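Local coordinates for protein superoxide dismutase (Chaetomium thermophilum, PDB 4BR6) that probably disproportionates toxic superoxide into hydrogen peroxide and oxygen at a manganese ion, at residues E24-K29 with L72-F77; W78-P83 with A191-K196; A144-V149 with D160-A165; L168-E171 with E176-E179. All blocks are in the same frame, centred on the assembly; numbering follows the deposited sequence.

Interaction 1 (E24-K29 with L72-F77); sequences ELHHSK and LNHTLF. With MN3 (manganese (III) ion), chain I.
His-26 on helix 20-50 faces His-74 and Phe-77 on helix 61-79; the segments 24-29 and 72-77 are wholly helical, with a wider pi-type turn at 25-29, and all three side chains set out toward the partner helix. These two helices belong to the alpha-hairpin domain of the iron/manganese superoxide dismutases and hold two of the four protein ligands of the manganese. His-26 NE2 lies 2.4 Å from the metal and His-74 NE2 also 2.4 Å, while water 1 is 2.5 Å from the ion. With CG roughly anti to the backbone N (chi1 -152°), the His-26 ring reaches out from its helix into the metal site. Its NE2 meets the edge of the His-74 ring, close to that ring's plane, 3.5 Å from His-74 CD2, and the two rings stand nearly perpendicular at 85°. Next to NE2 in the same ring, His-26 CE1 packs 3.8 Å from Phe-77 CE2, completing a buried aromatic cluster beside the metal. Asp-160 and His-164 supply the remaining protein ligands. The ring of His-74 is fixed at both nitrogens: NE2 grips the manganese, and ND1 is hydrogen-bonded to Gly-70 O one turn earlier on its own helix.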
loop_
_atom_site.group_PDB
_atom_site.type_symbol
_atom_site.label_atom_id
_atom_site.label_comp_id
_atom_site.label_asym_id
_atom_site.label_seq_id
_atom_site.Cartn_x
_atom_site.Cartn_y
_atom_site.Cartn_z
ATOM N N GLU B 24 2.841 26.065 15.932
ATOM C CA GLU B 24 3.417 25.665 17.216
ATOM C C GLU B 24 3.347 24.155 17.441
ATOM O O GLU B 24 4.360 23.510 17.740
ATOM C CB GLU B 24 2.719 26.388 18.377
ATOM C CG GLU B 24 3.112 25.844 19.761
ATOM C CD GLU B 24 2.667 26.736 20.900
ATOM O OE1 GLU B 24 1.442 26.846 21.117
ATOM O OE2 GLU B 24 3.543 27.321 21.575
ATOM N N LEU B 25 2.146 23.603 17.299
ATOM C CA LEU B 25 1.918 22.169 17.453
ATOM C C LEU B 25 2.678 21.364 16.407
ATOM O O LEU B 25 3.357 20.390 16.716
ATOM C CB LEU B 25 0.431 21.853 17.288
ATOM C CG LEU B 25 -0.531 22.272 18.396
ATOM C CD1 LEU B 25 -1.959 21.929 17.997
ATOM C CD2 LEU B 25 -0.174 21.598 19.696
ATOM N N HIS B 26 2.512 21.765 15.156
ATOM C CA HIS B 26 3.112 21.073 14.025
ATOM C C HIS B 26 4.622 20.883 14.204
ATOM O O HIS B 26 5.173 19.848 13.826
ATOM C CB HIS B 26 2.855 21.892 12.771
ATOM C CG HIS B 26 2.791 21.094 11.514
ATOM N ND1 HIS B 26 2.424 21.655 10.312
ATOM C CD2 HIS B 26 3.028 19.784 11.262
ATOM C CE1 HIS B 26 2.453 20.729 9.372
ATOM N NE2 HIS B 26 2.814 19.587 9.923
ATOM N N HIS B 27 5.273 21.887 14.790
ATOM C CA HIS B 27 6.726 21.908 14.978
ATOM C C HIS B 27 7.131 21.300 16.311
ATOM O O HIS B 27 7.865 20.311 16.350
ATOM C CB HIS B 27 7.221 23.358 14.914
ATOM C CG HIS B 27 8.711 23.512 15.000
ATOM N ND1 HIS B 27 9.345 23.998 16.125
ATOM C CD2 HIS B 27 9.691 23.287 14.090
ATOM C CE1 HIS B 27 10.647 24.045 15.912
ATOM N NE2 HIS B 27 10.885 23.619 14.686
ATOM N N SER B 28 6.652 21.896 17.400
ATOM C CA SER B 28 7.066 21.495 18.742
ATOM C C SER B 28 6.577 20.093 19.102
ATOM O O SER B 28 7.275 19.363 19.798
ATOM C CB SER B 28 6.599 22.512 19.793
ATOM O OG SER B 28 5.197 22.452 19.999
ATOM N N LYS B 29 5.394 19.711 18.629
ATOM C CA LYS B 29 4.829 18.408 18.961
ATOM C C LYS B 29 5.058 17.400 17.847
ATOM O O LYS B 29 5.758 16.416 18.042
ATOM C CB LYS B 29 3.330 18.507 19.282
ATOM C CG LYS B 29 2.989 19.416 20.463
ATOM C CD LYS B 29 3.740 18.999 21.721
ATOM C CE LYS B 29 3.366 19.857 22.911
ATOM N NZ LYS B 29 4.250 19.593 24.075
ATOM N N LEU B 72 12.510 14.382 7.501
ATOM C CA LEU B 72 12.926 15.002 6.231
ATOM C C LEU B 72 11.871 15.937 5.654
ATOM O O LEU B 72 12.181 17.032 5.177
ATOM C CB LEU B 72 13.248 13.940 5.164
ATOM C CG LEU B 72 13.420 14.436 3.710
ATOM C CD1 LEU B 72 14.559 15.450 3.546
ATOM C CD2 LEU B 72 13.622 13.272 2.748
ATOM N N ASN B 73 10.633 15.469 5.652
ATOM C CA ASN B 73 9.549 16.170 4.991
ATOM C C ASN B 73 9.224 17.452 5.682
ATOM O O ASN B 73 9.041 18.476 5.034
ATOM C CB ASN B 73 8.288 15.318 4.942
ATOM C CG ASN B 73 8.423 14.136 4.031
ATOM O OD1 ASN B 73 9.273 14.104 3.144
ATOM N ND2 ASN B 73 7.565 13.161 4.230
ATOM N N HIS B 74 9.133 17.401 7.000
ATOM C CA HIS B 74 8.864 18.614 7.756
ATOM C C HIS B 74 10.045 19.565 7.730
ATOM O O HIS B 74 9.852 20.781 7.697
ATOM C CB HIS B 74 8.479 18.282 9.182
ATOM C CG HIS B 74 7.183 17.551 9.279
ATOM N ND1 HIS B 74 7.087 16.196 9.073
ATOM C CD2 HIS B 74 5.929 17.992 9.503
ATOM C CE1 HIS B 74 5.827 15.824 9.205
ATOM N NE2 HIS B 74 5.105 16.894 9.472
ATOM N N THR B 75 11.256 19.021 7.752
ATOM C CA THR B 75 12.443 19.863 7.653
ATOM C C THR B 75 12.375 20.718 6.405
ATOM O O THR B 75 12.514 21.939 6.478
ATOM C CB THR B 75 13.739 19.052 7.642
ATOM O OG1 THR B 75 13.954 18.525 8.957
ATOM C CG2 THR B 75 14.925 19.939 7.259
ATOM N N LEU B 76 12.172 20.081 5.257
ATOM C CA LEU B 76 12.032 20.819 4.007
ATOM C C LEU B 76 10.815 21.749 4.003
ATOM O O LEU B 76 10.883 22.842 3.460
ATOM C CB LEU B 76 11.923 19.865 2.824
ATOM C CG LEU B 76 13.138 18.993 2.531
ATOM C CD1 LEU B 76 12.804 18.091 1.353
ATOM C CD2 LEU B 76 14.365 19.812 2.237
ATOM N N PHE B 77 9.705 21.302 4.589
ATOM C CA PHE B 77 8.482 22.107 4.658
ATOM C C PHE B 77 8.749 23.480 5.300
ATOM O O PHE B 77 8.439 24.510 4.716
ATOM C CB PHE B 77 7.391 21.363 5.443
ATOM C CG PHE B 77 6.014 21.979 5.337
ATOM C CD1 PHE B 77 5.519 22.450 4.128
ATOM C CD2 PHE B 77 5.190 22.053 6.453
ATOM C CE1 PHE B 77 4.256 22.997 4.049
ATOM C CE2 PHE B 77 3.920 22.604 6.364
ATOM C CZ PHE B 77 3.458 23.067 5.171
HETATM MN MN MN3 I . 2.787 17.348 9.066
HETATM O O HOH W 1 2.477 14.864 8.775
#

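Interaction 2 (W78-P83 with A191-K196)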
loop_
_atom_site.group_PDB
_atom_site.type_symbol
_atom_site.label_atom_id
_atom_site.label_comp_id
_atom_site.label_asym_id
_atom_site.label_seq_id
_atom_site.Cartn_x
_atom_site.Cartn_y
_atom_site.Cartn_z
ATOM N N TRP B 78 9.338 23.494 6.493
ATOM C CA TRP B 78 9.603 24.750 7.176
ATOM C C TRP B 78 10.475 25.663 6.332
ATOM O O TRP B 78 10.272 26.880 6.302
ATOM C CB TRP B 78 10.309 24.522 8.509
ATOM C CG TRP B 78 9.696 23.521 9.413
ATOM C CD1 TRP B 78 10.363 22.611 10.147
ATOM C CD2 TRP B 78 8.301 23.329 9.699
ATOM N NE1 TRP B 78 9.489 21.855 10.862
ATOM C CE2 TRP B 78 8.214 22.267 10.605
ATOM C CE3 TRP B 78 7.127 23.936 9.268
ATOM C CZ2 TRP B 78 7.003 21.801 11.099
ATOM C CZ3 TRP B 78 5.924 23.476 9.761
ATOM C CH2 TRP B 78 5.871 22.421 10.665
ATOM N N GLU B 79 11.453 25.061 5.661
ATOM C CA GLU B 79 12.387 25.800 4.829
ATOM C C GLU B 79 11.717 26.476 3.647
ATOM O O GLU B 79 12.184 27.533 3.216
ATOM C CB GLU B 79 13.467 24.872 4.293
ATOM C CG GLU B 79 14.419 24.345 5.321
ATOM C CD GLU B 79 15.483 23.477 4.677
ATOM O OE1 GLU B 79 15.375 23.229 3.453
ATOM O OE2 GLU B 79 16.417 23.041 5.377
ATOM N N ASN B 80 10.652 25.875 3.102
ATOM C CA ASN B 80 9.947 26.515 1.975
ATOM C C ASN B 80 8.691 27.274 2.405
ATOM O O ASN B 80 7.759 27.456 1.634
ATOM C CB ASN B 80 9.735 25.594 0.730
ATOM C CG ASN B 80 8.697 24.472 0.926
ATOM O OD1 ASN B 80 9.009 23.294 0.730
ATOM N ND2 ASN B 80 7.453 24.837 1.237
ATOM N N LEU B 81 8.710 27.731 3.653
ATOM C CA LEU B 81 7.682 28.611 4.190
ATOM C C LEU B 81 8.371 29.875 4.714
ATOM O O LEU B 81 9.452 29.803 5.301
ATOM C CB LEU B 81 6.899 27.954 5.336
ATOM C CG LEU B 81 5.913 26.822 5.021
ATOM C CD1 LEU B 81 5.328 26.281 6.295
ATOM C CD2 LEU B 81 4.793 27.272 4.086
ATOM N N ALA B 82 7.745 31.024 4.506
ATOM C CA ALA B 82 8.270 32.270 5.024
ATOM C C ALA B 82 7.133 33.273 5.158
ATOM O O ALA B 82 6.136 33.177 4.447
ATOM C CB ALA B 82 9.365 32.800 4.120
ATOM N N PRO B 83 7.262 34.221 6.102
ATOM C CA PRO B 83 6.232 35.253 6.274
ATOM C C PRO B 83 5.957 36.013 4.987
ATOM O O PRO B 83 6.878 36.252 4.216
ATOM C CB PRO B 83 6.839 36.193 7.317
ATOM C CG PRO B 83 8.301 35.811 7.404
ATOM C CD PRO B 83 8.375 34.388 7.052
ATOM N N ALA B 191 14.215 27.865 -5.379
ATOM C CA ALA B 191 15.142 28.139 -6.468
ATOM C C ALA B 191 16.560 27.723 -6.110
ATOM O O ALA B 191 17.354 27.379 -6.990
ATOM C CB ALA B 191 15.098 29.615 -6.824
ATOM N N GLN B 192 16.889 27.770 -4.824
ATOM C CA GLN B 192 18.168 27.257 -4.348
ATOM C C GLN B 192 18.237 25.761 -4.587
ATOM O O GLN B 192 19.205 25.265 -5.149
ATOM C CB GLN B 192 18.360 27.567 -2.864
ATOM C CG GLN B 192 19.017 28.910 -2.591
ATOM C CD GLN B 192 18.484 29.601 -1.357
ATOM O OE1 GLN B 192 18.230 28.974 -0.325
ATOM N NE2 GLN B 192 18.304 30.915 -1.459
ATOM N N ARG B 193 17.198 25.046 -4.170
ATOM C CA ARG B 193 17.122 23.605 -4.382
ATOM C C ARG B 193 17.181 23.286 -5.870
ATOM O O ARG B 193 17.859 22.346 -6.289
ATOM C CB ARG B 193 15.823 23.059 -3.799
ATOM C CG ARG B 193 15.713 23.249 -2.314
ATOM C CD ARG B 193 14.319 22.932 -1.837
ATOM N NE ARG B 193 14.224 22.938 -0.383
ATOM C CZ ARG B 193 13.081 22.873 0.292
ATOM N NH1 ARG B 193 11.924 22.800 -0.349
ATOM N NH2 ARG B 193 13.096 22.882 1.616
ATOM N N PHE B 194 16.462 24.085 -6.654
ATOM C CA PHE B 194 16.405 23.916 -8.102
ATOM C C PHE B 194 17.794 23.987 -8.726
ATOM O O PHE B 194 18.075 23.303 -9.709
ATOM C CB PHE B 194 15.522 24.994 -8.732
ATOM C CG PHE B 194 15.430 24.911 -10.236
ATOM C CD1 PHE B 194 14.580 24.006 -10.847
ATOM C CD2 PHE B 194 16.187 25.747 -11.041
ATOM C CE1 PHE B 194 14.487 23.939 -12.210
ATOM C CE2 PHE B 194 16.093 25.666 -12.419
ATOM C CZ PHE B 194 15.239 24.762 -12.996
ATOM N N GLU B 195 18.658 24.822 -8.157
ATOM C CA GLU B 195 19.993 25.042 -8.717
ATOM C C GLU B 195 20.891 23.852 -8.410
ATOM O O GLU B 195 21.741 23.494 -9.215
ATOM C CB GLU B 195 20.604 26.341 -8.164
ATOM C CG GLU B 195 22.037 26.664 -8.628
ATOM C CD GLU B 195 22.144 26.897 -10.124
ATOM O OE1 GLU B 195 21.140 27.321 -10.729
ATOM O OE2 GLU B 195 23.230 26.656 -10.699
ATOM N N LYS B 196 20.677 23.231 -7.253
ATOM C CA LYS B 196 21.530 22.138 -6.788
ATOM C C LYS B 196 20.996 20.740 -7.110
ATOM O O LYS B 196 21.542 19.742 -6.635
ATOM C CB LYS B 196 21.741 22.254 -5.280
ATOM C CG LYS B 196 22.416 23.549 -4.855
ATOM C CD LYS B 196 23.067 23.424 -3.475
ATOM C CE LYS B 196 24.445 22.755 -3.559
ATOM N NZ LYS B 196 25.047 22.453 -2.228
#
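Arg-193, near the end of helix 187-195, reaches across to Glu-79 and Asn-80, where helix 61-79 ends, and so ties the alpha-hairpin domain to the C-terminal domain of this superoxide dismutase fold. The backbones stay well apart, the nearest CA atoms, those of Asn-80 and Arg-193, being 10.0 Å from each other; the gap is spanned by an arginine chain extended from CG to NE. The closely packed part is the Asn-80 side, which is buried. Here Arg-193 NH1 donates to Asn-80 OD1 over 3.1 Å, meeting a lone pair in the plane of the carbonyl, and the amide stands almost square to the guanidinium (85°). That oxygen also accepts from Gly-158 N, while NH1 has a second partner in Leu-156 O, so strand 153-160 is drawn into the same knot. The looser part is the Glu-79 side, toward solvent, with both Glu-79 and Arg-193 partly exposed. Its salt bridge runs from Arg-193 NH2 to Glu-79 OE1, 2.9 Å and close to straight (165°), arriving on the anti side of the carboxylate. A methionine in place of Arg-193 would probably leave the Glu-79 carboxylate without its countercharge and the carbonyls of Leu-76 and Leu-156 without this donor. Both amino groups of the guanidinium are thus doubly engaged, NH2 donating not only to Glu-79 OE1 but also to Leu-76 O in the last turn of helix 61-79.

Interaction 3 (A144-V149 with D160-A165); sequences ANQDPV and DAWEHA. With MN3 (manganese (III) ion), chain I.
Asn-145 and Trp-162 bring two loops together: a type II' beta turn runs from Ala-144 to Asp-147, the segment 160-165 leaves strand 153-160 and ends in a 3-10 turn, and the CA atoms of Asn-145 and Trp-162 are 7.7 Å apart. Trp-162 NE1 donates to Asn-145 O over 2.9 Å; the oxygen lies in the plane of the indole, but the N-H comes from well above the carbonyl plane, 52° out of it. Next in the turn, Gln-146 bends at chi2 (-62°), which carries its amide over the indole. NE2 rides 3.1 Å above the Trp-162 ring plane, displaced toward the rim, 3.3 Å from Trp-162 CE2, and the amide is almost parallel to the ring. Water 1 lies over the same face. The Gln-146 amide is held at both ends, OE1 accepting from Trp-126 NE1 and Asn-73 ND2, and NE2 bonding to Tyr-34 OH. Asp-160 splits its oxygens: OD2 binds the manganese at 2.2 Å, whereas OD1 accepts from Trp-162 N at 3.1 Å, an Asx turn that steadies the carboxylate. His-164 NE2 coordinates the ion at 2.3 Å, its ring lying against Trp-162 CB, and its ND1 is hydrogen-bonded to Glu-163 of the second subunit. A glutamine from the C-terminal domain near the metal-bound water, beside an Asp-X-Trp-X-His ligand segment, is characteristic of the manganese superoxide dismutase active site.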
loop_
_atom_site.group_PDB
_atom_site.type_symbol
_atom_site.label_atom_id
_atom_site.label_comp_id
_atom_site.label_asym_id
_atom_site.label_seq_id
_atom_site.Cartn_x
_atom_site.Cartn_y
_atom_site.Cartn_z
ATOM N N ALA B 144 2.078 9.130 0.130
ATOM C CA ALA B 144 1.180 8.759 1.220
ATOM C C ALA B 144 1.915 8.908 2.547
ATOM O O ALA B 144 3.103 8.611 2.648
ATOM C CB ALA B 144 0.689 7.325 1.056
ATOM N N ASN B 145 1.199 9.376 3.558
ATOM C CA ASN B 145 1.718 9.424 4.915
ATOM C C ASN B 145 3.011 10.241 4.975
ATOM O O ASN B 145 2.971 11.432 4.696
ATOM C CB ASN B 145 1.846 8.005 5.461
ATOM C CG ASN B 145 0.522 7.262 5.437
ATOM O OD1 ASN B 145 -0.541 7.865 5.555
ATOM N ND2 ASN B 145 0.581 5.957 5.274
ATOM N N GLN B 146 4.139 9.628 5.325
ATOM C CA GLN B 146 5.416 10.353 5.364
ATOM C C GLN B 146 6.444 9.798 4.394
ATOM O O GLN B 146 7.626 10.108 4.514
ATOM C CB GLN B 146 6.028 10.368 6.770
ATOM C CG GLN B 146 5.167 11.005 7.850
ATOM C CD GLN B 146 4.859 12.475 7.612
ATOM O OE1 GLN B 146 5.424 13.126 6.728
ATOM N NE2 GLN B 146 3.965 13.011 8.417
ATOM N N ASP B 147 6.006 8.996 3.431
ATOM C CA ASP B 147 6.920 8.458 2.436
ATOM C C ASP B 147 7.652 9.613 1.742
ATOM O O ASP B 147 7.029 10.600 1.386
ATOM C CB ASP B 147 6.170 7.624 1.402
ATOM C CG ASP B 147 5.497 6.402 2.004
ATOM O OD1 ASP B 147 5.820 6.034 3.154
ATOM O OD2 ASP B 147 4.639 5.803 1.322
ATOM N N PRO B 148 8.981 9.504 1.573
ATOM C CA PRO B 148 9.736 10.617 0.981
ATOM C C PRO B 148 9.788 10.661 -0.553
ATOM O O PRO B 148 9.470 9.697 -1.229
ATOM C CB PRO B 148 11.145 10.394 1.523
ATOM C CG PRO B 148 11.220 8.930 1.788
ATOM C CD PRO B 148 9.869 8.505 2.197
ATOM N N VAL B 149 10.199 11.807 -1.087
ATOM C CA VAL B 149 10.538 11.930 -2.504
ATOM C C VAL B 149 12.026 11.622 -2.673
ATOM O O VAL B 149 12.867 12.437 -2.295
ATOM C CB VAL B 149 10.282 13.356 -2.997
ATOM C CG1 VAL B 149 10.705 13.529 -4.446
ATOM C CG2 VAL B 149 8.813 13.706 -2.804
ATOM N N ASP B 160 2.181 20.025 2.929
ATOM C CA ASP B 160 1.688 18.969 3.802
ATOM C C ASP B 160 0.167 18.911 3.746
ATOM O O ASP B 160 -0.488 19.938 3.911
ATOM C CB ASP B 160 2.116 19.328 5.208
ATOM C CG ASP B 160 1.815 18.263 6.212
ATOM O OD1 ASP B 160 1.313 17.168 5.878
ATOM O OD2 ASP B 160 2.114 18.551 7.364
ATOM N N ALA B 161 -0.390 17.719 3.534
ATOM C CA ALA B 161 -1.840 17.573 3.373
ATOM C C ALA B 161 -2.477 16.741 4.467
ATOM O O ALA B 161 -3.657 16.440 4.387
ATOM C CB ALA B 161 -2.191 16.987 1.990
ATOM N N TRP B 162 -1.700 16.362 5.482
ATOM C CA TRP B 162 -2.264 15.752 6.679
ATOM C C TRP B 162 -3.227 16.761 7.289
ATOM O O TRP B 162 -3.018 17.959 7.175
ATOM C CB TRP B 162 -1.186 15.432 7.719
ATOM C CG TRP B 162 -0.290 14.266 7.402
ATOM C CD1 TRP B 162 0.486 14.097 6.293
ATOM C CD2 TRP B 162 -0.056 13.121 8.231
ATOM N NE1 TRP B 162 1.166 12.911 6.371
ATOM C CE2 TRP B 162 0.856 12.298 7.554
ATOM C CE3 TRP B 162 -0.545 12.715 9.474
ATOM C CZ2 TRP B 162 1.293 11.078 8.078
ATOM C CZ3 TRP B 162 -0.106 11.500 9.990
ATOM C CH2 TRP B 162 0.803 10.706 9.299
ATOM N N GLU B 163 -4.277 16.280 7.948
ATOM C CA GLU B 163 -5.282 17.166 8.500
ATOM C C GLU B 163 -4.726 18.055 9.613
ATOM O O GLU B 163 -5.219 19.155 9.841
ATOM C CB GLU B 163 -6.478 16.345 8.976
ATOM C CG GLU B 163 -7.249 15.740 7.789
ATOM C CD GLU B 163 -8.338 14.748 8.184
ATOM O OE1 GLU B 163 -8.172 14.000 9.175
ATOM O OE2 GLU B 163 -9.373 14.713 7.497
ATOM N N HIS B 164 -3.674 17.611 10.294
ATOM C CA HIS B 164 -3.115 18.439 11.366
ATOM C C HIS B 164 -2.432 19.682 10.796
ATOM O O HIS B 164 -2.098 20.599 11.535
ATOM C CB HIS B 164 -2.138 17.659 12.252
ATOM C CG HIS B 164 -0.925 17.168 11.536
ATOM N ND1 HIS B 164 -0.579 15.835 11.492
ATOM C CD2 HIS B 164 0.031 17.830 10.846
ATOM C CE1 HIS B 164 0.539 15.696 10.805
ATOM N NE2 HIS B 164 0.929 16.891 10.403
ATOM N N ALA B 165 -2.230 19.716 9.482
ATOM C CA ALA B 165 -1.615 20.873 8.856
ATOM C C ALA B 165 -2.610 22.040 8.705
ATOM O O ALA B 165 -2.200 23.156 8.400
ATOM C CB ALA B 165 -1.016 20.497 7.501
HETATM MN MN MN3 I . 2.787 17.348 9.066
HETATM O O HOH W 1 2.477 14.864 8.775
#

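Interaction 4 (L168-E171 with E176-E179); sequences LQYE and EYFE
Tyr-170 packs flat against the start of the next helix, against Tyr-177 and Glu-176, with the CA atoms of the two tyrosines 6.5 Å apart. Apolar contact carries most of it. Tyr-177 CB makes a CH-pi contact over one face of the Tyr-170 ring, 4.0 Å from its centroid, and Tyr-177 CA sits above the ring centre. Gln-169 CG covers the opposite face, so the ring is sandwiched between its own helix and the neighbouring one. A chi1 of 162°, which sets CG opposite the backbone N, leads the Tyr-177 ring away from segment 168-171, and its CA and CB do most of the touching. Glu-176 CB approaches the Tyr-170 ring obliquely, 3.5 Å from Tyr-170 CD1.

No hydrogen bond joins the two segments; the polar groups at the contact are bonded elsewhere. Glu-176 OE1 lies at the edge of the Tyr-170 ring, in its plane and 3.7 Å from Tyr-170 CD1, but its salt bridge is with Arg-173. Of the hydroxyls, Tyr-170 OH bonds to Tyr-17 O, and Tyr-177 OH to Asp-160 O, the carbonyl of a metal ligand. Replacing Tyr-170 by a leucine would probably take the flat surface away from Tyr-177 CB and leave Tyr-17 O without its hydroxyl partner. Glu-171, with positive phi (53°), ends helix 167-170; its carboxylate forms salt bridges to Arg-173 and to Arg-21 of the second subunit. Tyr-170 thus packs together two short consecutive helices of the C-terminal domain, 167-170 and 174-180, which follow the loop carrying Asp-160 and His-164.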
loop_
_atom_site.group_PDB
_atom_site.type_symbol
_atom_site.label_atom_id
_atom_site.label_comp_id
_atom_site.label_asym_id
_atom_site.label_seq_id
_atom_site.Cartn_x
_atom_site.Cartn_y
_atom_site.Cartn_z
ATOM N N LEU B 168 -7.358 22.823 12.610
ATOM C CA LEU B 168 -7.676 23.774 13.672
ATOM C C LEU B 168 -8.221 25.086 13.114
ATOM O O LEU B 168 -9.123 25.687 13.694
ATOM C CB LEU B 168 -6.443 24.071 14.526
ATOM C CG LEU B 168 -6.015 22.998 15.525
ATOM C CD1 LEU B 168 -4.729 23.443 16.216
ATOM C CD2 LEU B 168 -7.117 22.681 16.529
ATOM N N GLN B 169 -7.678 25.510 11.977
ATOM C CA GLN B 169 -8.037 26.797 11.376
ATOM C C GLN B 169 -9.125 26.652 10.321
ATOM O O GLN B 169 -10.114 27.387 10.335
ATOM C CB GLN B 169 -6.814 27.463 10.737
ATOM C CG GLN B 169 -7.136 28.796 10.043
ATOM C CD GLN B 169 -5.901 29.586 9.667
ATOM O OE1 GLN B 169 -4.778 29.181 9.949
ATOM N NE2 GLN B 169 -6.106 30.723 9.029
ATOM N N TYR B 170 -8.942 25.713 9.404
ATOM C CA TYR B 170 -9.879 25.541 8.287
ATOM C C TYR B 170 -10.885 24.387 8.399
ATOM O O TYR B 170 -11.754 24.260 7.541
ATOM C CB TYR B 170 -9.090 25.351 6.991
ATOM C CG TYR B 170 -8.203 26.512 6.623
ATOM C CD1 TYR B 170 -8.677 27.572 5.859
ATOM C CD2 TYR B 170 -6.885 26.541 7.025
ATOM C CE1 TYR B 170 -7.848 28.636 5.517
ATOM C CE2 TYR B 170 -6.057 27.592 6.691
ATOM C CZ TYR B 170 -6.537 28.633 5.935
ATOM O OH TYR B 170 -5.689 29.678 5.607
ATOM N N GLU B 171 -10.767 23.547 9.428
ATOM C CA GLU B 171 -11.646 22.398 9.571
ATOM C C GLU B 171 -11.623 21.559 8.283
ATOM O O GLU B 171 -10.560 21.320 7.722
ATOM C CB GLU B 171 -13.059 22.862 9.939
ATOM C CG GLU B 171 -13.122 23.522 11.314
ATOM C CD GLU B 171 -14.431 24.242 11.593
ATOM O OE1 GLU B 171 -15.133 24.654 10.642
ATOM O OE2 GLU B 171 -14.760 24.403 12.782
ATOM N N GLU B 176 -9.511 25.740 1.120
ATOM C CA GLU B 176 -9.145 27.067 1.588
ATOM C C GLU B 176 -7.708 27.086 2.094
ATOM O O GLU B 176 -6.963 28.053 1.873
ATOM C CB GLU B 176 -10.092 27.517 2.698
ATOM C CG GLU B 176 -11.460 27.918 2.208
ATOM C CD GLU B 176 -12.410 28.278 3.337
ATOM O OE1 GLU B 176 -11.938 28.465 4.471
ATOM O OE2 GLU B 176 -13.627 28.368 3.099
ATOM N N TYR B 177 -7.313 26.015 2.773
ATOM C CA TYR B 177 -5.923 25.869 3.197
ATOM C C TYR B 177 -5.000 25.805 1.987
ATOM O O TYR B 177 -4.018 26.547 1.919
ATOM C CB TYR B 177 -5.743 24.630 4.066
ATOM C CG TYR B 177 -4.310 24.141 4.212
ATOM C CD1 TYR B 177 -3.349 24.894 4.884
ATOM C CD2 TYR B 177 -3.919 22.918 3.688
ATOM C CE1 TYR B 177 -2.057 24.438 5.022
ATOM C CE2 TYR B 177 -2.619 22.462 3.830
ATOM C CZ TYR B 177 -1.699 23.226 4.501
ATOM O OH TYR B 177 -0.400 22.791 4.656
ATOM N N PHE B 178 -5.318 24.921 1.035
ATOM C CA PHE B 178 -4.473 24.732 -0.143
ATOM C C PHE B 178 -4.297 26.033 -0.940
ATOM O O PHE B 178 -3.237 26.264 -1.510
ATOM C CB PHE B 178 -5.040 23.647 -1.076
ATOM C CG PHE B 178 -5.148 22.273 -0.451
ATOM C CD1 PHE B 178 -4.220 21.829 0.454
ATOM C CD2 PHE B 178 -6.198 21.436 -0.775
ATOM C CE1 PHE B 178 -4.330 20.583 1.014
ATOM C CE2 PHE B 178 -6.303 20.195 -0.213
ATOM C CZ PHE B 178 -5.367 19.771 0.678
ATOM N N GLU B 179 -5.339 26.862 -0.993
ATOM C CA GLU B 179 -5.284 28.143 -1.701
ATOM C C GLU B 179 -4.486 29.183 -0.914
ATOM O O GLU B 179 -3.660 29.898 -1.479
ATOM C CB GLU B 179 -6.690 28.675 -1.959
ATOM C CG GLU B 179 -6.735 30.039 -2.627
ATOM C CD GLU B 179 -6.269 30.011 -4.074
ATOM O OE1 GLU B 179 -6.049 28.907 -4.613
ATOM O OE2 GLU B 179 -6.132 31.097 -4.681
#

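Interactions 1 and 3 are the buried core, two halves of one manganese site contributed by the alpha-hairpin and C-terminal domains; ligand rings, a carboxylate and an indole dominate there, and both contacts share the manganese and water 1. Interaction 2 shares helix 61-79 with interaction 1 but lies nearer the surface, where a charged side chain does the joining. Interaction 4, whose centre lies about 17 Å from the centre of the chain, relies on ring-to-aliphatic packing and has an exposed glutamate at its border; it still packs against interaction 1, Phe-77 CZ lying 3.9 Å from Tyr-177 OH. Interactions 1, 3 and 4 also touch the second subunit, whereas no other chain touches interaction 2.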